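Local coordinates for conserved uncharacterized protein (predicted phosphoesterase COG0622) (Streptococcus pneumoniae, PDB 3CK2) that is an uncharacterised member of the calcineurin-like phosphoesterase superfamily that binds two manganese ions and probably hydrolyses phosphate esters, at residues V11-H16 with P130-Q135; V36-D41 with I54-N60. All coordinates share one frame; numbering follows the deposited sequence.

Contact 1: V11-H16 with P130-Q135; sequences VMSDSH and PGSISQ. With MN (manganese (II) ion), chain B.
Q135 and H16 show how a metal-binding ring can be backed by a flat polar group. The amide of Q135 lies parallel to the imidazole of H16, the planes only 4° apart, with NE2 of Q135 3.6 Å above the ring and displaced toward its rim. Followed outward, the H16 side chain changes partner atom by atom: CB meets OE1 of Q135, CG lies under the carboxamide, CD2 lies nearest NE2 within the amide, and NE2 of H16 ends the chain on manganese at 2.3 Å. ND1, across the ring, is held by a hydrogen bond to E43, so both ring nitrogens are engaged and the rotation of the ring is fixed.

S132 ties the loop to the metal-bearing turn. Its OG, placed anti to the backbone N (chi1 172°), donates to the carbonyl O of D14 at 2.7 Å and accepts from the backbone N of Q135 and of S134, the pattern of an ST motif with an ST turn. A second hydroxyl, OG of S134, donates to O of S15 over 2.7 Å, tilted 29° from that carbonyl plane. The backbone N of I133 adds a nearly straight bond to O of S13. Meanwhile CG2 of I133 presses on CB of S15 at 3.5 Å, its CD1 reaches the selenium of selenomethionine M12, and the ring of P130 lies across V11 and CB of S13.

In D14, OD1 binds the manganese, while OD2 receives the hydroxyl of S13 from above the carboxylate plane and also accepts from the backbone N of H113. Strand 7-12 ends just before D14, S15 and H16, the DxH metal-binding motif of calcineurin-like phosphoesterases.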
ATOM      1  N   VAL A  11      -3.621  -2.201  -2.638  1.00 20.98           N
ATOM      2  CA  VAL A  11      -2.920  -1.156  -1.893  1.00 20.55           C
ATOM      3  C   VAL A  11      -3.034   0.160  -2.659  1.00 21.24           C
ATOM      4  O   VAL A  11      -2.693   0.205  -3.847  1.00 21.06           O
ATOM      5  CB  VAL A  11      -1.416  -1.518  -1.708  1.00 19.84           C
ATOM      6  CG1 VAL A  11      -0.742  -0.534  -0.735  1.00 17.48           C
ATOM      7  CG2 VAL A  11      -1.265  -2.976  -1.226  1.00 19.35           C
HETATM    8  N   MSE A  12      -3.493   1.221  -1.987  1.00 22.20           N
HETATM    9  CA  MSE A  12      -3.464   2.585  -2.558  1.00 22.85           C
HETATM   10  C   MSE A  12      -2.944   3.588  -1.532  1.00 21.46           C
HETATM   11  O   MSE A  12      -2.669   3.236  -0.410  1.00 21.45           O
HETATM   12  CB  MSE A  12      -4.852   2.993  -3.075  1.00 23.29           C
HETATM   13  CG  MSE A  12      -5.870   3.081  -1.969  1.00 25.56           C
HETATM   14 SE   MSE A  12      -7.644   3.618  -2.556  0.80 30.60          SE
HETATM   15  CE  MSE A  12      -8.626   2.698  -1.146  1.00 22.26           C
ATOM     16  N   SER A  13      -2.786   4.840  -1.936  1.00 21.14           N
ATOM     17  CA  SER A  13      -2.142   5.847  -1.114  1.00 20.84           C
ATOM     18  C   SER A  13      -2.204   7.203  -1.735  1.00 20.55           C
ATOM     19  O   SER A  13      -2.219   7.340  -2.959  1.00 18.96           O
ATOM     20  CB  SER A  13      -0.656   5.507  -0.896  1.00 21.38           C
ATOM     21  OG  SER A  13      -0.089   6.260   0.158  1.00 20.52           O
ATOM     22  N   ASP A  14      -2.178   8.222  -0.861  1.00 21.45           N
ATOM     23  CA  ASP A  14      -1.944   9.620  -1.287  1.00 20.74           C
ATOM     24  C   ASP A  14      -3.009  10.038  -2.313  1.00 20.94           C
ATOM     25  O   ASP A  14      -2.713  10.557  -3.407  1.00 20.86           O
ATOM     26  CB  ASP A  14      -0.513   9.801  -1.805  1.00 20.12           C
ATOM     27  CG  ASP A  14       0.536   9.664  -0.707  1.00 20.09           C
ATOM     28  OD1 ASP A  14       0.868  10.716  -0.066  1.00 16.43           O
ATOM     29  OD2 ASP A  14       1.057   8.520  -0.518  1.00 19.78           O
ATOM     30  N   SER A  15      -4.258   9.833  -1.881  1.00 20.93           N
ATOM     31  CA  SER A  15      -5.481  10.147  -2.621  1.00 20.31           C
ATOM     32  C   SER A  15      -5.916  11.632  -2.503  1.00 19.78           C
ATOM     33  O   SER A  15      -6.604  12.128  -3.361  1.00 19.50           O
ATOM     34  CB  SER A  15      -6.607   9.193  -2.180  1.00 20.42           C
ATOM     35  OG  SER A  15      -6.667   9.044  -0.776  1.00 21.13           O
ATOM     36  N   HIS A  16      -5.507  12.308  -1.437  1.00 19.57           N
ATOM     37  CA  HIS A  16      -5.509  13.773  -1.324  1.00 19.38           C
ATOM     38  C   HIS A  16      -6.836  14.460  -1.638  1.00 19.24           C
ATOM     39  O   HIS A  16      -6.934  15.318  -2.530  1.00 18.13           O
ATOM     40  CB  HIS A  16      -4.334  14.392  -2.126  1.00 19.34           C
ATOM     41  CG  HIS A  16      -3.011  14.239  -1.433  1.00 17.70           C
ATOM     42  ND1 HIS A  16      -2.654  14.996  -0.335  1.00 14.37           N
ATOM     43  CD2 HIS A  16      -2.002  13.375  -1.635  1.00 17.23           C
ATOM     44  CE1 HIS A  16      -1.472  14.615   0.096  1.00 17.61           C
ATOM     45  NE2 HIS A  16      -1.054  13.623  -0.671  1.00 18.84           N
ATOM     46  N   PRO A 130       2.483   1.957  -3.533  1.00 19.02           N
ATOM     47  CA  PRO A 130       1.595   1.753  -4.679  1.00 18.88           C
ATOM     48  C   PRO A 130       1.601   2.899  -5.710  1.00 18.81           C
ATOM     49  O   PRO A 130       0.924   2.783  -6.695  1.00 17.71           O
ATOM     50  CB  PRO A 130       0.214   1.641  -4.009  1.00 19.23           C
ATOM     51  CG  PRO A 130       0.326   2.545  -2.821  1.00 18.48           C
ATOM     52  CD  PRO A 130       1.723   2.290  -2.305  1.00 19.87           C
ATOM     53  N   GLY A 131       2.385   3.961  -5.474  1.00 19.05           N
ATOM     54  CA  GLY A 131       2.244   5.240  -6.144  1.00 19.04           C
ATOM     55  C   GLY A 131       1.199   6.109  -5.480  1.00 19.72           C
ATOM     56  O   GLY A 131       0.632   5.750  -4.431  1.00 21.04           O
ATOM     57  N   SER A 132       0.931   7.273  -6.082  1.00 19.85           N
ATOM     58  CA  SER A 132      -0.213   8.108  -5.711  1.00 18.92           C
ATOM     59  C   SER A 132      -1.406   7.935  -6.677  1.00 18.86           C
ATOM     60  O   SER A 132      -1.283   8.094  -7.898  1.00 18.30           O
ATOM     61  CB  SER A 132       0.195   9.570  -5.589  1.00 18.98           C
ATOM     62  OG  SER A 132      -0.959  10.371  -5.402  1.00 18.10           O
ATOM     63  N   ILE A 133      -2.581   7.632  -6.109  1.00 18.73           N
ATOM     64  CA  ILE A 133      -3.786   7.440  -6.914  1.00 18.23           C
ATOM     65  C   ILE A 133      -4.371   8.789  -7.387  1.00 18.71           C
ATOM     66  O   ILE A 133      -5.317   8.788  -8.145  1.00 18.48           O
ATOM     67  CB  ILE A 133      -4.840   6.535  -6.136  1.00 18.86           C
ATOM     68  CG1 ILE A 133      -5.847   5.852  -7.088  1.00 18.79           C
ATOM     69  CG2 ILE A 133      -5.530   7.272  -4.922  1.00 16.94           C
ATOM     70  CD1 ILE A 133      -6.676   4.765  -6.388  1.00 17.03           C
ATOM     71  N   SER A 134      -3.827   9.936  -6.919  1.00 18.66           N
ATOM     72  CA  SER A 134      -4.311  11.275  -7.313  1.00 17.57           C
ATOM     73  C   SER A 134      -3.238  12.249  -7.748  1.00 17.31           C
ATOM     74  O   SER A 134      -3.543  13.127  -8.499  1.00 17.88           O
ATOM     75  CB  SER A 134      -5.074  11.936  -6.169  1.00 17.42           C
ATOM     76  OG  SER A 134      -6.181  11.160  -5.832  1.00 18.52           O
ATOM     77  N   GLN A 135      -2.003  12.126  -7.262  1.00 17.93           N
ATOM     78  CA  GLN A 135      -0.950  13.137  -7.475  1.00 17.77           C
ATOM     79  C   GLN A 135       0.368  12.451  -7.751  1.00 18.89           C
ATOM     80  O   GLN A 135       1.271  12.423  -6.886  1.00 19.88           O
ATOM     81  CB  GLN A 135      -0.769  13.972  -6.209  1.00 18.97           C
ATOM     82  CG  GLN A 135      -1.906  14.933  -5.931  1.00 17.41           C
ATOM     83  CD  GLN A 135      -1.700  15.770  -4.714  1.00 17.89           C
ATOM     84  OE1 GLN A 135      -2.579  16.558  -4.359  1.00 19.15           O
ATOM     85  NE2 GLN A 135      -0.561  15.633  -4.062  1.00 16.92           N
TER
HETATM   86 MN    MN B 201       1.042  12.803  -0.025  0.80 18.33          MN
HETATM   87  O   HOH W   1       1.483  14.965  -0.002  1.00 18.54           O
HETATM   88  O   HOH W   2       3.133  12.787   0.661  1.00 20.43           O

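Contact 2: V36-D41 with I54-N60; sequences VFHNGD and IRVVKGN. With MN (manganese (II) ion), chain B.
The short strands V36-H38 and I54-V56 run parallel, 4.5 Å apart at closest approach and 26° from exact alignment, joined by hydrogen bonds from R55 N to V36 O, from H38 N to R55 O and, just past the strand, a longer one of 3.3 Å from V57 N to H38 O. F37 pairs with R55 and H38 with V56. F37 and R55 point the same way, and CB of R55 packs against CD1 of F37 at 3.6 Å; the arginine then bends at chi2 and chi3, taking its guanidinium toward T73. On the other face CB of H38 touches CG2 of both I54 and V56. The imidazole stands anti to the backbone N (chi1 -171°), where ND1 accepts G40 N in the ring plane at 3.0 Å while NE2 is hydrogen-bonded to S15.

Beyond the strands two glycines let the backbones run close: CA of G40 lies 3.3 Å from O of V57, and CA of G59 is equally near OD1 of D41. OD2 of D41 binds manganese at 2.2 Å. OD1 of N60 lies 3.6 Å from that OD2, and both bind the second manganese. One carboxylate oxygen therefore bridges two metals, while OD1 of D41, accepting from the backbone N of M61, limits the turning of the carboxylate.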
ATOM      1  N   VAL A  36      -7.695  -4.723   1.656  1.00 22.18           N
ATOM      2  CA  VAL A  36      -7.524  -3.489   0.933  1.00 22.23           C
ATOM      3  C   VAL A  36      -6.830  -2.512   1.855  1.00 22.67           C
ATOM      4  O   VAL A  36      -7.289  -2.297   2.969  1.00 23.58           O
ATOM      5  CB  VAL A  36      -8.876  -2.926   0.388  1.00 23.14           C
ATOM      6  CG1 VAL A  36      -8.652  -1.586  -0.373  1.00 19.19           C
ATOM      7  CG2 VAL A  36      -9.545  -3.952  -0.524  1.00 22.66           C
ATOM      8  N   PHE A  37      -5.735  -1.901   1.377  1.00 22.57           N
ATOM      9  CA  PHE A  37      -4.915  -0.965   2.190  1.00 22.41           C
ATOM     10  C   PHE A  37      -4.827   0.447   1.624  1.00 22.02           C
ATOM     11  O   PHE A  37      -4.690   0.635   0.417  1.00 22.63           O
ATOM     12  CB  PHE A  37      -3.473  -1.483   2.316  1.00 22.07           C
ATOM     13  CG  PHE A  37      -3.380  -2.806   2.950  1.00 22.05           C
ATOM     14  CD1 PHE A  37      -3.188  -2.908   4.309  1.00 20.68           C
ATOM     15  CD2 PHE A  37      -3.509  -3.963   2.193  1.00 21.41           C
ATOM     16  CE1 PHE A  37      -3.108  -4.127   4.918  1.00 21.64           C
ATOM     17  CE2 PHE A  37      -3.447  -5.201   2.809  1.00 24.08           C
ATOM     18  CZ  PHE A  37      -3.246  -5.275   4.188  1.00 22.76           C
ATOM     19  N   HIS A  38      -4.807   1.434   2.505  1.00 21.60           N
ATOM     20  CA  HIS A  38      -4.576   2.817   2.093  1.00 21.33           C
ATOM     21  C   HIS A  38      -3.464   3.327   2.981  1.00 21.36           C
ATOM     22  O   HIS A  38      -3.570   3.231   4.175  1.00 22.38           O
ATOM     23  CB  HIS A  38      -5.853   3.644   2.224  1.00 21.07           C
ATOM     24  CG  HIS A  38      -5.766   5.002   1.624  1.00 19.92           C
ATOM     25  ND1 HIS A  38      -4.824   5.931   2.012  1.00 19.72           N
ATOM     26  CD2 HIS A  38      -6.536   5.611   0.695  1.00 20.88           C
ATOM     27  CE1 HIS A  38      -4.998   7.037   1.313  1.00 22.71           C
ATOM     28  NE2 HIS A  38      -6.020   6.863   0.490  1.00 20.52           N
ATOM     29  N   ASN A  39      -2.379   3.831   2.401  1.00 21.36           N
ATOM     30  CA  ASN A  39      -1.171   4.143   3.165  1.00 21.19           C
ATOM     31  C   ASN A  39      -1.060   5.620   3.586  1.00 21.32           C
ATOM     32  O   ASN A  39       0.007   6.096   3.981  1.00 20.41           O
ATOM     33  CB  ASN A  39       0.068   3.696   2.380  1.00 21.21           C
ATOM     34  CG  ASN A  39       0.057   2.211   2.045  1.00 20.99           C
ATOM     35  OD1 ASN A  39      -0.643   1.424   2.698  1.00 22.40           O
ATOM     36  ND2 ASN A  39       0.859   1.813   1.021  1.00 17.29           N
ATOM     37  N   GLY A  40      -2.185   6.325   3.483  1.00 22.01           N
ATOM     38  CA  GLY A  40      -2.354   7.646   4.051  1.00 21.63           C
ATOM     39  C   GLY A  40      -2.341   8.806   3.077  1.00 21.87           C
ATOM     40  O   GLY A  40      -2.203   8.660   1.855  1.00 22.05           O
ATOM     41  N   ASP A  41      -2.458   9.985   3.671  1.00 22.59           N
ATOM     42  CA  ASP A  41      -2.663  11.253   2.965  1.00 21.98           C
ATOM     43  C   ASP A  41      -3.933  11.187   2.128  1.00 22.00           C
ATOM     44  O   ASP A  41      -3.935  11.524   0.955  1.00 23.46           O
ATOM     45  CB  ASP A  41      -1.446  11.579   2.122  1.00 21.71           C
ATOM     46  CG  ASP A  41      -0.438  12.409   2.832  1.00 19.48           C
ATOM     47  OD1 ASP A  41      -0.572  12.632   4.037  1.00 15.09           O
ATOM     48  OD2 ASP A  41       0.511  12.847   2.128  1.00 20.59           O
ATOM     49  N   ILE A  54     -11.246  -1.416   4.733  1.00 22.55           N
ATOM     50  CA  ILE A  54      -9.922  -0.921   4.347  1.00 22.46           C
ATOM     51  C   ILE A  54      -9.010  -0.734   5.558  1.00 22.78           C
ATOM     52  O   ILE A  54      -9.458  -0.219   6.570  1.00 23.36           O
ATOM     53  CB  ILE A  54     -10.011   0.440   3.575  1.00 22.24           C
ATOM     54  CG1 ILE A  54     -10.866   0.295   2.307  1.00 20.38           C
ATOM     55  CG2 ILE A  54      -8.600   0.958   3.239  1.00 21.02           C
ATOM     56  CD1 ILE A  54     -11.075   1.608   1.588  1.00 21.29           C
ATOM     57  N   ARG A  55      -7.736  -1.134   5.438  1.00 22.56           N
ATOM     58  CA  ARG A  55      -6.739  -0.851   6.473  1.00 22.37           C
ATOM     59  C   ARG A  55      -5.994   0.423   6.147  1.00 21.94           C
ATOM     60  O   ARG A  55      -5.272   0.468   5.158  1.00 22.28           O
ATOM     61  CB  ARG A  55      -5.733  -1.998   6.621  1.00 22.49           C
ATOM     62  CG  ARG A  55      -6.349  -3.344   6.906  1.00 24.11           C
ATOM     63  CD  ARG A  55      -6.776  -3.427   8.348  1.00 27.10           C
ATOM     64  NE  ARG A  55      -5.701  -3.871   9.233  1.00 28.37           N
ATOM     65  CZ  ARG A  55      -5.775  -3.877  10.561  1.00 27.13           C
ATOM     66  NH1 ARG A  55      -6.854  -3.432  11.185  1.00 27.13           N
ATOM     67  NH2 ARG A  55      -4.746  -4.320  11.268  1.00 27.85           N
ATOM     68  N   VAL A  56      -6.142   1.448   6.986  1.00 21.09           N
ATOM     69  CA  VAL A  56      -5.618   2.814   6.666  1.00 20.86           C
ATOM     70  C   VAL A  56      -4.727   3.373   7.777  1.00 20.33           C
ATOM     71  O   VAL A  56      -4.989   3.215   8.968  1.00 19.72           O
ATOM     72  CB  VAL A  56      -6.797   3.816   6.281  1.00 20.60           C
ATOM     73  CG1 VAL A  56      -7.853   3.901   7.384  1.00 18.46           C
ATOM     74  CG2 VAL A  56      -6.279   5.217   5.856  1.00 19.98           C
ATOM     75  N   VAL A  57      -3.641   4.003   7.365  1.00 21.33           N
ATOM     76  CA  VAL A  57      -2.675   4.625   8.320  1.00 20.88           C
ATOM     77  C   VAL A  57      -2.621   6.157   8.107  1.00 21.73           C
ATOM     78  O   VAL A  57      -3.149   6.690   7.117  1.00 22.14           O
ATOM     79  CB  VAL A  57      -1.260   3.968   8.244  1.00 20.27           C
ATOM     80  CG1 VAL A  57      -1.336   2.567   8.835  1.00 16.07           C
ATOM     81  CG2 VAL A  57      -0.732   3.988   6.789  1.00 18.17           C
ATOM     82  N   LYS A  58      -2.017   6.850   9.070  1.00 21.82           N
ATOM     83  CA  LYS A  58      -1.945   8.290   9.030  1.00 21.28           C
ATOM     84  C   LYS A  58      -0.799   8.829   8.163  1.00 20.75           C
ATOM     85  O   LYS A  58       0.352   8.459   8.362  1.00 19.44           O
ATOM     86  CB  LYS A  58      -1.768   8.847  10.434  1.00 21.04           C
ATOM     87  CG  LYS A  58      -1.942  10.393  10.531  1.00 21.62           C
ATOM     88  CD  LYS A  58      -1.216  10.914  11.810  1.00 21.86           C
ATOM     89  CE  LYS A  58      -1.360  12.451  12.004  1.00 23.12           C
ATOM     90  NZ  LYS A  58      -0.796  13.235  10.907  1.00 23.01           N
ATOM     91  N   GLY A  59      -1.145   9.755   7.262  1.00 19.88           N
ATOM     92  CA  GLY A  59      -0.167  10.535   6.530  1.00 19.80           C
ATOM     93  C   GLY A  59       0.117  11.874   7.192  1.00 19.40           C
ATOM     94  O   GLY A  59      -0.637  12.334   8.063  1.00 19.31           O
ATOM     95  N   ASN A  60       1.198  12.529   6.785  1.00 19.17           N
ATOM     96  CA  ASN A  60       1.471  13.872   7.331  1.00 18.76           C
ATOM     97  C   ASN A  60       0.410  14.942   6.977  1.00 18.07           C
ATOM     98  O   ASN A  60       0.299  15.947   7.682  1.00 18.90           O
ATOM     99  CB  ASN A  60       2.866  14.357   6.956  1.00 19.28           C
ATOM    100  CG  ASN A  60       3.075  14.489   5.456  1.00 19.26           C
ATOM    101  OD1 ASN A  60       2.867  13.530   4.724  1.00 22.27           O
ATOM    102  ND2 ASN A  60       3.552  15.663   5.003  1.00 15.35           N
TER
HETATM  103 MN    MN B 201       1.042  12.803  -0.025  0.80 18.33          MN
HETATM  104  O   HOH W   1       1.483  14.965  -0.002  1.00 18.54           O
HETATM  105  O   HOH W   2       3.133  12.787   0.661  1.00 20.43           O

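In the fold
Contacts 1 and 2, with centres 10 Å apart, meet along neighbouring parallel strands 7-12 and 35-38 of one sheet, where M12 N lies 2.7 Å from F37 O in a probable hydrogen bond. A second seam joins OG of S15 to NE2 of H38 at 2.6 Å, and OG of S13 packs against CB of N39. The loops after these strands converge on one manganese, bound by D14 and H16 from contact 1, D41 from contact 2, H115 and two waters. D41 also reaches the other manganese, which N60, H84 and H113 also bind. The pair thus illustrates how successive strand ends assemble a dinuclear centre, consistent with the predicted phosphoesterase activity.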